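Local coordinates for protein luciferase-like monooxygenase (Streptomyces bottropensis, PDB 4US5) that probably acts as a monooxygenase of the bacterial luciferase family, using molecular oxygen to oxidise an organic substrate, at residues D103-R111 against G165-A173; G185-F193 against T216-V226. All blocks are in the same frame, centred on the assembly; numbering follows the deposited sequence.

Contact 1. Residues D103-R111 against G165-A173; sequences DRIDLGIGR and GPALWLLGA. With NA (sodium ion), chain N; EPE (4-(2-hydroxyethyl)-1-piperazine ethanesulfonic acid), chain S.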
ATOM      1  N   ASP B 103      -0.491 -16.124  -4.006  1.00 20.28           N
ATOM      2  CA  ASP B 103       0.619 -16.682  -4.778  1.00 22.62           C
ATOM      3  C   ASP B 103       0.893 -15.908  -6.076  1.00 21.56           C
ATOM      4  O   ASP B 103       1.486 -16.467  -7.018  1.00 22.29           O
ATOM      5  CB  ASP B 103       0.394 -18.187  -5.087  1.00 24.75           C
ATOM      6  CG  ASP B 103       1.702 -18.930  -5.357  1.00 26.16           C
ATOM      7  OD1 ASP B 103       2.731 -18.613  -4.728  1.00 27.61           O
ATOM      8  OD2 ASP B 103       1.713 -19.772  -6.263  1.00 32.00           O
ATOM      9  N   ARG B 104       0.515 -14.629  -6.130  1.00 20.35           N
ATOM     10  CA  ARG B 104       0.812 -13.797  -7.289  1.00 19.53           C
ATOM     11  C   ARG B 104       1.865 -12.699  -7.041  1.00 18.13           C
ATOM     12  O   ARG B 104       2.224 -11.962  -7.991  1.00 18.67           O
ATOM     13  CB  ARG B 104      -0.440 -13.149  -7.808  1.00 20.00           C
ATOM     14  CG  ARG B 104      -1.438 -14.138  -8.419  1.00 21.83           C
ATOM     15  CD  ARG B 104      -2.631 -13.396  -8.975  1.00 21.28           C
ATOM     16  NE  ARG B 104      -2.248 -12.533 -10.062  1.00 21.48           N
ATOM     17  CZ  ARG B 104      -2.832 -11.381 -10.356  1.00 19.65           C
ATOM     18  NH1 ARG B 104      -3.839 -10.900  -9.618  1.00 19.84           N
ATOM     19  NH2 ARG B 104      -2.388 -10.666 -11.368  1.00 18.65           N
ATOM     20  N   ILE B 105       2.327 -12.554  -5.807  1.00 17.74           N
ATOM     21  CA  ILE B 105       3.054 -11.337  -5.404  1.00 17.12           C
ATOM     22  C   ILE B 105       4.556 -11.598  -5.303  1.00 17.57           C
ATOM     23  O   ILE B 105       5.005 -12.566  -4.660  1.00 18.31           O
ATOM     24  CB  ILE B 105       2.526 -10.771  -4.062  1.00 17.34           C
ATOM     25  CG1 ILE B 105       1.048 -10.430  -4.154  1.00 17.06           C
ATOM     26  CG2 ILE B 105       3.349  -9.575  -3.606  1.00 17.18           C
ATOM     27  CD1 ILE B 105       0.642  -9.427  -5.226  1.00 17.10           C
ATOM     28  N   ASP B 106       5.330 -10.725  -5.937  1.00 17.50           N
ATOM     29  CA  ASP B 106       6.776 -10.695  -5.804  1.00 17.59           C
ATOM     30  C   ASP B 106       7.176  -9.556  -4.855  1.00 16.78           C
ATOM     31  O   ASP B 106       6.741  -8.424  -5.014  1.00 17.96           O
ATOM     32  CB  ASP B 106       7.436 -10.413  -7.167  1.00 17.89           C
ATOM     33  CG  ASP B 106       7.284 -11.529  -8.135  1.00 18.56           C
ATOM     34  OD1 ASP B 106       7.016 -12.699  -7.706  1.00 19.07           O
ATOM     35  OD2 ASP B 106       7.463 -11.277  -9.360  1.00 17.23           O
ATOM     36  N   LEU B 107       8.059  -9.860  -3.910  1.00 16.84           N
ATOM     37  CA  LEU B 107       8.691  -8.874  -3.109  1.00 17.97           C
ATOM     38  C   LEU B 107      10.152  -8.719  -3.549  1.00 18.98           C
ATOM     39  O   LEU B 107      11.059  -9.363  -2.987  1.00 18.99           O
ATOM     40  CB  LEU B 107       8.596  -9.262  -1.637  1.00 18.24           C
ATOM     41  CG  LEU B 107       9.249  -8.383  -0.585  1.00 18.47           C
ATOM     42  CD1 LEU B 107       9.041  -6.898  -0.835  1.00 20.54           C
ATOM     43  CD2 LEU B 107       8.712  -8.749   0.798  1.00 18.25           C
ATOM     44  N   GLY B 108      10.368  -7.904  -4.568  1.00 16.45           N
ATOM     45  CA  GLY B 108      11.701  -7.528  -4.984  1.00 16.92           C
ATOM     46  C   GLY B 108      12.246  -6.436  -4.080  1.00 18.21           C
ATOM     47  O   GLY B 108      11.528  -5.486  -3.741  1.00 19.01           O
ATOM     48  N   ILE B 109      13.499  -6.596  -3.681  1.00 16.71           N
ATOM     49  CA  ILE B 109      14.179  -5.710  -2.726  1.00 18.99           C
ATOM     50  C   ILE B 109      15.349  -5.091  -3.443  1.00 21.07           C
ATOM     51  O   ILE B 109      16.097  -5.793  -4.103  1.00 21.49           O
ATOM     52  CB  ILE B 109      14.727  -6.529  -1.540  1.00 21.16           C
ATOM     53  CG1 ILE B 109      13.595  -7.176  -0.762  1.00 23.19           C
ATOM     54  CG2 ILE B 109      15.591  -5.664  -0.629  1.00 23.68           C
ATOM     55  CD1 ILE B 109      12.566  -6.218  -0.232  1.00 22.45           C
ATOM     56  N   GLY B 110      15.476  -3.781  -3.340  1.00 21.99           N
ATOM     57  CA  GLY B 110      16.559  -3.054  -3.984  1.00 25.70           C
ATOM     58  C   GLY B 110      17.332  -2.161  -3.030  1.00 25.66           C
ATOM     59  O   GLY B 110      16.875  -1.889  -1.917  1.00 23.28           O
ATOM     60  N   ARG B 111      18.501  -1.710  -3.486  1.00 28.99           N
ATOM     61  CA  ARG B 111      19.390  -0.847  -2.680  1.00 32.84           C
ATOM     62  C   ARG B 111      18.942   0.605  -2.649  1.00 33.34           C
ATOM     63  O   ARG B 111      18.537   1.152  -3.661  1.00 33.52           O
ATOM     64  CB  ARG B 111      20.829  -0.847  -3.207  1.00 36.40           C
ATOM     65  CG  ARG B 111      21.694  -1.998  -2.793  1.00 44.26           C
ATOM     66  CD  ARG B 111      23.121  -1.568  -2.570  1.00 51.13           C
ATOM     67  NE  ARG B 111      23.729  -2.432  -1.575  1.00 63.77           N
ATOM     68  CZ  ARG B 111      23.654  -2.247  -0.253  1.00 66.52           C
ATOM     69  NH1 ARG B 111      23.049  -1.176   0.277  1.00 62.07           N
ATOM     70  NH2 ARG B 111      24.209  -3.144   0.547  1.00 69.30           N
ATOM     71  N   GLY B 165       3.425 -17.356   0.623  1.00 23.43           N
ATOM     72  CA  GLY B 165       3.843 -15.983   0.851  1.00 21.05           C
ATOM     73  C   GLY B 165       4.351 -15.369  -0.417  1.00 19.84           C
ATOM     74  O   GLY B 165       4.427 -16.043  -1.451  1.00 19.93           O
ATOM     75  N   PRO B 166       4.725 -14.088  -0.346  1.00 19.21           N
ATOM     76  CA  PRO B 166       5.307 -13.444  -1.498  1.00 19.66           C
ATOM     77  C   PRO B 166       6.672 -14.031  -1.837  1.00 20.15           C
ATOM     78  O   PRO B 166       7.392 -14.422  -0.941  1.00 23.00           O
ATOM     79  CB  PRO B 166       5.454 -11.992  -1.039  1.00 19.85           C
ATOM     80  CG  PRO B 166       5.607 -12.075   0.413  1.00 21.39           C
ATOM     81  CD  PRO B 166       4.702 -13.200   0.829  1.00 20.42           C
ATOM     82  N   ALA B 167       7.032 -13.996  -3.113  1.00 21.99           N
ATOM     83  CA  ALA B 167       8.322 -14.470  -3.582  1.00 20.44           C
ATOM     84  C   ALA B 167       9.384 -13.367  -3.438  1.00 20.94           C
ATOM     85  O   ALA B 167       9.295 -12.313  -4.083  1.00 22.47           O
ATOM     86  CB  ALA B 167       8.211 -14.914  -5.032  1.00 19.40           C
ATOM     87  N   LEU B 168      10.425 -13.658  -2.660  1.00 20.98           N
ATOM     88  CA  LEU B 168      11.533 -12.725  -2.438  1.00 21.71           C
ATOM     89  C   LEU B 168      12.501 -12.698  -3.618  1.00 22.57           C
ATOM     90  O   LEU B 168      13.025 -13.758  -4.030  1.00 21.71           O
ATOM     91  CB  LEU B 168      12.332 -13.139  -1.210  1.00 25.15           C
ATOM     92  CG  LEU B 168      11.907 -12.611   0.159  1.00 30.50           C
ATOM     93  CD1 LEU B 168      12.857 -13.112   1.241  1.00 32.32           C
ATOM     94  CD2 LEU B 168      11.839 -11.074   0.205  1.00 32.67           C
ATOM     95  N   TRP B 169      12.810 -11.509  -4.115  1.00 17.52           N
ATOM     96  CA  TRP B 169      13.801 -11.301  -5.166  1.00 19.42           C
ATOM     97  C   TRP B 169      14.778 -10.215  -4.733  1.00 20.67           C
ATOM     98  O   TRP B 169      14.385  -9.227  -4.086  1.00 21.45           O
ATOM     99  CB  TRP B 169      13.142 -10.843  -6.484  1.00 17.26           C
ATOM    100  CG  TRP B 169      12.489 -11.919  -7.265  1.00 16.71           C
ATOM    101  CD1 TRP B 169      11.277 -12.509  -6.984  1.00 16.96           C
ATOM    102  CD2 TRP B 169      12.967 -12.554  -8.452  1.00 18.10           C
ATOM    103  NE1 TRP B 169      10.989 -13.451  -7.902  1.00 19.36           N
ATOM    104  CE2 TRP B 169      11.996 -13.494  -8.835  1.00 16.96           C
ATOM    105  CE3 TRP B 169      14.138 -12.452  -9.208  1.00 17.41           C
ATOM    106  CZ2 TRP B 169      12.153 -14.307  -9.932  1.00 17.99           C
ATOM    107  CZ3 TRP B 169      14.264 -13.232 -10.318  1.00 17.21           C
ATOM    108  CH2 TRP B 169      13.294 -14.176 -10.659  1.00 17.33           C
ATOM    109  N   LEU B 170      16.040 -10.357  -5.118  1.00 19.43           N
ATOM    110  CA  LEU B 170      17.018  -9.297  -4.892  1.00 18.59           C
ATOM    111  C   LEU B 170      17.350  -8.646  -6.218  1.00 20.67           C
ATOM    112  O   LEU B 170      17.678  -9.329  -7.196  1.00 20.64           O
ATOM    113  CB  LEU B 170      18.293  -9.840  -4.263  1.00 21.12           C
ATOM    114  CG  LEU B 170      19.347  -8.799  -3.945  1.00 23.98           C
ATOM    115  CD1 LEU B 170      18.778  -7.709  -3.039  1.00 27.30           C
ATOM    116  CD2 LEU B 170      20.547  -9.442  -3.254  1.00 26.02           C
ATOM    117  N   LEU B 171      17.244  -7.327  -6.235  1.00 19.31           N
ATOM    118  CA  LEU B 171      17.613  -6.534  -7.394  1.00 19.92           C
ATOM    119  C   LEU B 171      18.952  -5.931  -7.118  1.00 19.67           C
ATOM    120  O   LEU B 171      19.182  -5.372  -6.035  1.00 20.62           O
ATOM    121  CB  LEU B 171      16.609  -5.403  -7.644  1.00 18.81           C
ATOM    122  CG  LEU B 171      15.312  -5.817  -8.339  1.00 21.01           C
ATOM    123  CD1 LEU B 171      14.420  -6.684  -7.424  1.00 22.42           C
ATOM    124  CD2 LEU B 171      14.579  -4.581  -8.782  1.00 23.56           C
ATOM    125  N   GLY B 172      19.835  -6.004  -8.099  1.00 19.14           N
ATOM    126  CA  GLY B 172      21.164  -5.357  -7.947  1.00 22.00           C
ATOM    127  C   GLY B 172      21.697  -4.748  -9.216  1.00 20.57           C
ATOM    128  O   GLY B 172      21.184  -5.003 -10.339  1.00 20.00           O
ATOM    129  N   ALA B 173      22.763  -3.969  -9.061  1.00 19.20           N
ATOM    130  CA  ALA B 173      23.450  -3.354 -10.172  1.00 20.63           C
ATOM    131  C   ALA B 173      24.956  -3.313  -9.872  1.00 20.23           C
ATOM    132  O   ALA B 173      25.625  -2.331 -10.179  1.00 20.48           O
ATOM    133  CB  ALA B 173      22.928  -1.967 -10.375  1.00 20.83           C
TER
HETATM  134 NA    NA N1337      17.434  -0.560   0.359  1.00 35.27          NA
HETATM  135  N1  EPE S1342       6.484 -19.003  -6.700  1.00 45.34           N
HETATM  136  C2  EPE S1342       6.185 -19.245  -5.278  1.00 48.47           C
HETATM  137  C3  EPE S1342       5.722 -20.692  -5.084  1.00 47.51           C
HETATM  138  N4  EPE S1342       4.551 -20.876  -5.952  1.00 53.35           N
HETATM  139  C5  EPE S1342       4.387 -20.104  -7.195  1.00 49.31           C
HETATM  140  C6  EPE S1342       5.751 -19.707  -7.750  1.00 47.67           C
HETATM  141  C7  EPE S1342       3.493 -21.845  -5.599  1.00 58.75           C
HETATM  142  C8  EPE S1342       4.107 -23.085  -4.975  1.00 60.56           C
HETATM  143  O8  EPE S1342       4.203 -22.874  -3.568  1.00 60.49           O
HETATM  144  C9  EPE S1342       7.521 -17.982  -6.991  1.00 39.91           C
HETATM  145  C10 EPE S1342       7.564 -17.713  -8.473  1.00 37.89           C
HETATM  146  S   EPE S1342       8.904 -16.805  -8.902  1.00 38.48           S
HETATM  147  O1S EPE S1342      10.082 -17.349  -8.189  1.00 38.10           O
HETATM  148  O2S EPE S1342       8.664 -15.303  -8.535  1.00 30.62           O
HETATM  149  O3S EPE S1342       9.053 -17.073 -10.345  1.00 34.43           O
HETATM  150  O   HOH W   1       4.059 -16.060  -4.486  1.00 21.90           O
HETATM  151  O   HOH W   2       2.963 -18.816  -1.832  1.00 31.82           O
HETATM  152  O   HOH W   3      19.158  -2.472  -6.162  1.00 31.07           O
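Neighbouring parallel strands of the TIM-barrel wall, I105-G110 and A167-G172, make this contact, their axes diverging by 28°. Five backbone hydrogen bonds alternate between them, beginning with A167 N to I105 O at 2.9 Å and ending with L171 N to I109 O at 2.9 Å. Alternation of side chains gives the sheet two different faces. L107, I109, L168 and L170 form the outer one, where L107 and L168 run side by side in the same direction and L168 CD2 lies 3.8 Å from L107 CG; helices 87-100 and 134-147 pack on this side. The side chains of D106, A167 and W169 face the barrel interior, and a beta-carbon on G108 would point the same way. The D106 carboxylate is fixed there by R42, R74 and the W44 indole, and its plane stands 51° from that of the W169 ring. L171 CD1 comes 3.7 Å from G108 CA, and a beta-carbon at this position would clash with it. Carrying CG beside its own backbone N (chi1 -78°), W169 presents its indole edge to EPE, probably from the crystallisation liquor, at the N-terminal end of the strands: W169 NE1 donates to sulfonate EPE O2S at 3.0 Å, the acceptor lying in the ring plane. A leucine in place of W169 would probably leave this sulfonate oxygen without its indole donor and open a gap between the ring's neighbours, P187 and R220. The piperazine nitrogen EPE N4 donates to D103 OD1 at 3.2 Å; D103 OD1 also reaches G165 O and G165 N through separate waters. At the C-terminal end, a third water accepts from R111 N and donates to L171 O, while G110 O binds a sodium ion at 2.7 Å.

Contact 2. Residues G185-F193 against T216-V226; sequences GLPYAYAHF and TPSPRPILSVV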
ATOM      1  N   GLY B 185      20.958 -17.600  -1.719  1.00 23.27           N
ATOM      2  CA  GLY B 185      20.120 -18.475  -2.506  1.00 23.65           C
ATOM      3  C   GLY B 185      18.861 -17.781  -2.990  1.00 25.44           C
ATOM      4  O   GLY B 185      17.805 -18.382  -3.043  1.00 26.60           O
ATOM      5  N   LEU B 186      18.993 -16.516  -3.363  1.00 22.89           N
ATOM      6  CA  LEU B 186      17.841 -15.751  -3.825  1.00 23.12           C
ATOM      7  C   LEU B 186      17.777 -15.616  -5.320  1.00 20.12           C
ATOM      8  O   LEU B 186      18.819 -15.467  -5.971  1.00 19.31           O
ATOM      9  CB  LEU B 186      17.889 -14.359  -3.225  1.00 23.83           C
ATOM     10  CG  LEU B 186      17.571 -14.323  -1.752  1.00 24.90           C
ATOM     11  CD1 LEU B 186      17.915 -12.953  -1.203  1.00 25.72           C
ATOM     12  CD2 LEU B 186      16.119 -14.678  -1.486  1.00 27.00           C
ATOM     13  N   PRO B 187      16.549 -15.556  -5.872  1.00 19.61           N
ATOM     14  CA  PRO B 187      16.382 -15.122  -7.237  1.00 20.70           C
ATOM     15  C   PRO B 187      16.946 -13.691  -7.363  1.00 18.67           C
ATOM     16  O   PRO B 187      16.887 -12.930  -6.411  1.00 18.76           O
ATOM     17  CB  PRO B 187      14.859 -15.147  -7.432  1.00 21.73           C
ATOM     18  CG  PRO B 187      14.345 -16.091  -6.403  1.00 22.83           C
ATOM     19  CD  PRO B 187      15.265 -15.937  -5.245  1.00 22.51           C
ATOM     20  N   TYR B 188      17.506 -13.366  -8.529  1.00 20.24           N
ATOM     21  CA  TYR B 188      18.293 -12.190  -8.694  1.00 18.44           C
ATOM     22  C   TYR B 188      17.972 -11.505  -9.999  1.00 17.43           C
ATOM     23  O   TYR B 188      17.931 -12.147 -11.020  1.00 17.38           O
ATOM     24  CB  TYR B 188      19.778 -12.571  -8.682  1.00 18.86           C
ATOM     25  CG  TYR B 188      20.735 -11.428  -8.813  1.00 19.28           C
ATOM     26  CD1 TYR B 188      20.765 -10.421  -7.895  1.00 20.43           C
ATOM     27  CD2 TYR B 188      21.680 -11.396  -9.853  1.00 21.77           C
ATOM     28  CE1 TYR B 188      21.695  -9.386  -7.986  1.00 20.82           C
ATOM     29  CE2 TYR B 188      22.590 -10.351  -9.980  1.00 20.25           C
ATOM     30  CZ  TYR B 188      22.609  -9.361  -9.038  1.00 21.73           C
ATOM     31  OH  TYR B 188      23.524  -8.345  -9.116  1.00 23.86           O
ATOM     32  N   ALA B 189      17.765 -10.189  -9.942  1.00 18.12           N
ATOM     33  CA  ALA B 189      17.545  -9.404 -11.140  1.00 17.63           C
ATOM     34  C   ALA B 189      18.620  -8.339 -11.239  1.00 16.88           C
ATOM     35  O   ALA B 189      18.748  -7.480 -10.366  1.00 18.95           O
ATOM     36  CB  ALA B 189      16.176  -8.774 -11.099  1.00 19.13           C
ATOM     37  N   TYR B 190      19.414  -8.406 -12.301  1.00 16.71           N
ATOM     38  CA  TYR B 190      20.507  -7.453 -12.525  1.00 17.45           C
ATOM     39  C   TYR B 190      20.115  -6.336 -13.457  1.00 15.58           C
ATOM     40  O   TYR B 190      19.697  -6.576 -14.602  1.00 18.35           O
ATOM     41  CB  TYR B 190      21.752  -8.144 -13.112  1.00 17.16           C
ATOM     42  CG  TYR B 190      22.963  -7.235 -13.185  1.00 18.14           C
ATOM     43  CD1 TYR B 190      23.791  -7.075 -12.106  1.00 18.11           C
ATOM     44  CD2 TYR B 190      23.267  -6.538 -14.348  1.00 19.14           C
ATOM     45  CE1 TYR B 190      24.910  -6.238 -12.173  1.00 17.27           C
ATOM     46  CE2 TYR B 190      24.370  -5.700 -14.427  1.00 18.51           C
ATOM     47  CZ  TYR B 190      25.182  -5.542 -13.309  1.00 18.69           C
ATOM     48  OH  TYR B 190      26.277  -4.711 -13.377  1.00 19.95           O
ATOM     49  N   ALA B 191      20.343  -5.111 -13.015  1.00 16.14           N
ATOM     50  CA  ALA B 191      20.070  -3.922 -13.833  1.00 17.30           C
ATOM     51  C   ALA B 191      21.192  -3.576 -14.811  1.00 17.11           C
ATOM     52  O   ALA B 191      22.004  -2.679 -14.561  1.00 17.71           O
ATOM     53  CB  ALA B 191      19.745  -2.713 -12.935  1.00 18.78           C
ATOM     54  N   HIS B 192      21.141  -4.199 -15.974  1.00 15.30           N
ATOM     55  CA  HIS B 192      22.109  -3.954 -17.017  1.00 15.91           C
ATOM     56  C   HIS B 192      22.118  -2.484 -17.433  1.00 17.55           C
ATOM     57  O   HIS B 192      23.195  -1.900 -17.698  1.00 18.17           O
ATOM     58  CB  HIS B 192      21.820  -4.834 -18.206  1.00 17.67           C
ATOM     59  CG  HIS B 192      22.550  -4.422 -19.425  1.00 19.26           C
ATOM     60  ND1 HIS B 192      23.894  -4.661 -19.606  1.00 19.02           N
ATOM     61  CD2 HIS B 192      22.166  -3.628 -20.452  1.00 18.04           C
ATOM     62  CE1 HIS B 192      24.283  -4.104 -20.739  1.00 19.58           C
ATOM     63  NE2 HIS B 192      23.235  -3.525 -21.300  1.00 18.08           N
ATOM     64  N   PHE B 193      20.936  -1.876 -17.453  1.00 17.08           N
ATOM     65  CA  PHE B 193      20.805  -0.521 -17.929  1.00 18.31           C
ATOM     66  C   PHE B 193      21.408   0.477 -16.956  1.00 18.39           C
ATOM     67  O   PHE B 193      21.617   1.634 -17.304  1.00 20.20           O
ATOM     68  CB  PHE B 193      19.327  -0.173 -18.203  1.00 17.59           C
ATOM     69  CG  PHE B 193      18.455  -0.129 -16.970  1.00 17.46           C
ATOM     70  CD1 PHE B 193      17.934  -1.287 -16.427  1.00 18.48           C
ATOM     71  CD2 PHE B 193      18.102   1.081 -16.390  1.00 20.09           C
ATOM     72  CE1 PHE B 193      17.122  -1.248 -15.320  1.00 18.37           C
ATOM     73  CE2 PHE B 193      17.298   1.123 -15.276  1.00 19.52           C
ATOM     74  CZ  PHE B 193      16.787  -0.044 -14.746  1.00 21.07           C
ATOM     75  N   THR B 216      14.570 -22.193  -3.464  1.00 43.36           N
ATOM     76  CA  THR B 216      15.345 -21.889  -4.646  1.00 37.76           C
ATOM     77  C   THR B 216      16.557 -22.830  -4.825  1.00 33.51           C
ATOM     78  O   THR B 216      17.673 -22.486  -4.437  1.00 31.27           O
ATOM     79  CB  THR B 216      15.809 -20.426  -4.540  1.00 40.29           C
ATOM     80  OG1 THR B 216      14.726 -19.632  -4.022  1.00 38.12           O
ATOM     81  CG2 THR B 216      16.227 -19.895  -5.883  1.00 39.53           C
ATOM     82  N   PRO B 217      16.333 -24.014  -5.421  1.00 34.05           N
ATOM     83  CA  PRO B 217      17.413 -25.000  -5.556  1.00 34.47           C
ATOM     84  C   PRO B 217      18.467 -24.636  -6.587  1.00 33.26           C
ATOM     85  O   PRO B 217      19.583 -25.133  -6.512  1.00 32.28           O
ATOM     86  CB  PRO B 217      16.677 -26.253  -6.000  1.00 33.61           C
ATOM     87  CG  PRO B 217      15.496 -25.756  -6.736  1.00 37.34           C
ATOM     88  CD  PRO B 217      15.072 -24.525  -5.968  1.00 33.96           C
ATOM     89  N   SER B 218      18.099 -23.797  -7.561  1.00 34.31           N
ATOM     90  CA  SER B 218      19.022 -23.405  -8.643  1.00 33.46           C
ATOM     91  C   SER B 218      18.962 -21.869  -8.875  1.00 32.30           C
ATOM     92  O   SER B 218      17.986 -21.213  -8.448  1.00 28.26           O
ATOM     93  CB  SER B 218      18.662 -24.173  -9.909  1.00 36.54           C
ATOM     94  OG  SER B 218      17.298 -24.006 -10.205  1.00 45.30           O
ATOM     95  N   PRO B 219      19.997 -21.291  -9.508  1.00 27.91           N
ATOM     96  CA  PRO B 219      19.978 -19.849  -9.791  1.00 27.50           C
ATOM     97  C   PRO B 219      18.735 -19.464 -10.578  1.00 26.69           C
ATOM     98  O   PRO B 219      18.274 -20.223 -11.422  1.00 26.82           O
ATOM     99  CB  PRO B 219      21.244 -19.631 -10.629  1.00 29.57           C
ATOM    100  CG  PRO B 219      22.126 -20.804 -10.314  1.00 28.99           C
ATOM    101  CD  PRO B 219      21.206 -21.943 -10.047  1.00 29.49           C
ATOM    102  N   ARG B 220      18.173 -18.297 -10.277  1.00 25.40           N
ATOM    103  CA  ARG B 220      17.023 -17.790 -11.004  1.00 25.80           C
ATOM    104  C   ARG B 220      17.333 -16.342 -11.432  1.00 23.72           C
ATOM    105  O   ARG B 220      16.983 -15.416 -10.745  1.00 20.76           O
ATOM    106  CB  ARG B 220      15.788 -17.836 -10.113  1.00 27.02           C
ATOM    107  CG  ARG B 220      15.410 -19.246  -9.661  1.00 34.34           C
ATOM    108  CD  ARG B 220      14.549 -20.002 -10.680  1.00 38.78           C
ATOM    109  NE  ARG B 220      13.601 -19.119 -11.362  1.00 39.50           N
ATOM    110  CZ  ARG B 220      12.487 -18.640 -10.807  1.00 41.94           C
ATOM    111  NH1 ARG B 220      12.178 -18.938  -9.552  1.00 41.42           N
ATOM    112  NH2 ARG B 220      11.678 -17.847 -11.512  1.00 40.61           N
ATOM    113  N   PRO B 221      18.057 -16.177 -12.545  1.00 23.75           N
ATOM    114  CA  PRO B 221      18.484 -14.864 -12.977  1.00 21.76           C
ATOM    115  C   PRO B 221      17.493 -14.177 -13.930  1.00 20.03           C
ATOM    116  O   PRO B 221      17.021 -14.785 -14.904  1.00 20.33           O
ATOM    117  CB  PRO B 221      19.838 -15.146 -13.681  1.00 22.58           C
ATOM    118  CG  PRO B 221      19.982 -16.638 -13.770  1.00 24.38           C
ATOM    119  CD  PRO B 221      18.675 -17.236 -13.367  1.00 24.55           C
ATOM    120  N   ILE B 222      17.252 -12.898 -13.672  1.00 18.55           N
ATOM    121  CA  ILE B 222      16.549 -12.008 -14.578  1.00 18.81           C
ATOM    122  C   ILE B 222      17.525 -10.900 -14.976  1.00 17.49           C
ATOM    123  O   ILE B 222      18.282 -10.405 -14.133  1.00 18.91           O
ATOM    124  CB  ILE B 222      15.323 -11.365 -13.856  1.00 21.55           C
ATOM    125  CG1 ILE B 222      14.224 -12.410 -13.724  1.00 24.42           C
ATOM    126  CG2 ILE B 222      14.822 -10.136 -14.595  1.00 22.78           C
ATOM    127  CD1 ILE B 222      12.958 -11.897 -13.053  1.00 26.56           C
ATOM    128  N   LEU B 223      17.476 -10.479 -16.229  1.00 16.55           N
ATOM    129  CA  LEU B 223      18.215  -9.327 -16.678  1.00 17.60           C
ATOM    130  C   LEU B 223      17.259  -8.151 -16.940  1.00 18.16           C
ATOM    131  O   LEU B 223      16.364  -8.274 -17.774  1.00 19.96           O
ATOM    132  CB  LEU B 223      18.940  -9.681 -17.963  1.00 20.72           C
ATOM    133  CG  LEU B 223      20.043  -8.764 -18.445  1.00 22.74           C
ATOM    134  CD1 LEU B 223      21.164  -8.679 -17.428  1.00 24.68           C
ATOM    135  CD2 LEU B 223      20.556  -9.261 -19.783  1.00 22.57           C
ATOM    136  N   SER B 224      17.412  -7.063 -16.188  1.00 17.27           N
ATOM    137  CA  SER B 224      16.629  -5.861 -16.423  1.00 17.03           C
ATOM    138  C   SER B 224      17.311  -4.986 -17.430  1.00 17.31           C
ATOM    139  O   SER B 224      18.495  -4.638 -17.273  1.00 17.12           O
ATOM    140  CB  SER B 224      16.342  -5.114 -15.132  1.00 19.58           C
ATOM    141  OG  SER B 224      15.629  -5.967 -14.271  1.00 23.34           O
ATOM    142  N   VAL B 225      16.560  -4.613 -18.448  1.00 16.04           N
ATOM    143  CA  VAL B 225      17.061  -3.916 -19.612  1.00 17.17           C
ATOM    144  C   VAL B 225      16.075  -2.829 -19.996  1.00 17.57           C
ATOM    145  O   VAL B 225      14.873  -3.036 -19.926  1.00 17.42           O
ATOM    146  CB  VAL B 225      17.230  -4.857 -20.830  1.00 17.63           C
ATOM    147  CG1 VAL B 225      18.474  -5.719 -20.680  1.00 18.76           C
ATOM    148  CG2 VAL B 225      15.997  -5.724 -21.056  1.00 18.78           C
ATOM    149  N   VAL B 226      16.601  -1.687 -20.429  1.00 17.27           N
ATOM    150  CA  VAL B 226      15.830  -0.714 -21.140  1.00 16.79           C
ATOM    151  C   VAL B 226      15.752  -1.107 -22.605  1.00 17.17           C
ATOM    152  O   VAL B 226      16.779  -1.468 -23.255  1.00 15.20           O
ATOM    153  CB  VAL B 226      16.441   0.686 -21.016  1.00 17.16           C
ATOM    154  CG1 VAL B 226      15.855   1.637 -22.025  1.00 17.12           C
ATOM    155  CG2 VAL B 226      16.243   1.223 -19.635  1.00 18.96           C
TER
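Y190 O, on one strand, accepts S224 N of the next at 2.8 Å and also takes a weak bond from H192 N, two residues along its own chain. H192 N in turn makes a weak bond to S224 O, with an angle of 130° at the hydrogen; A191, just before it, is the centre of an inverse gamma turn, and the regular pairing ends here. Upstream the bonds are straighter: Y188 N donates to R220 O, and I222 N to Y188 O at 2.8 Å, in the carbonyl plane. Beyond the turn F193 closes the contact. Its CG stands between the backbone N and the carbonyl carbon (chi1 67°), which turns the ring edge to the backbone of S224; S224 O lies near the ring plane, 3.5 Å from F193 CD1. V226 crosses F193 at about a right angle, its CG2 3.7 Å from F193 CB. The H192 imidazole has its polar partners outside the pair, T199 and P284, while its CB approaches L223 CD1. On the interior face the bridge partners A189 and I222 touch, A189 CB lying 3.9 Å from I222 CB. At the other end P187 CB meets R220 CB at 3.9 Å. From there the arginine chain, bent at chi2 and chi3, reaches E308 and the EPE sulfonate. G185, with positive phi, ends the preceding helix in a Schellman motif, and its carbonyl O sits against T216 CB. Y188, Y190, P221 and L223 occupy the outer face, and Y190, P221 and L223 pack on helix 199-209. Strand 188-191, that helix and strand 221-229, the strands parallel neighbours in the sheet, form a beta-alpha-beta unit, the repeating element of a TIM barrel.

In the fold
The two contacts follow in series along the chain, contact 1 closing before contact 2 opens, and their centres lie 10 Å apart in the same parallel sheet. Strands 167-172 and 188-191 adjoin, as the probable hydrogen bonds from A189 N to L170 O (2.9 Å) and from A191 N to G172 O (2.8 Å) indicate. With the pairings inside each contact, this gives the strand order 105-110, 167-172, 188-191, 221-229, an unbroken arc of the barrel wall. Inside it the W169 ring of contact 1 packs on P187 and I222 of contact 2. W169 and R220 both bond the EPE sulfonate, which may mark a pocket at the N-terminal ends of the strands, opposite the end where TIM-barrel enzymes carry their active sites.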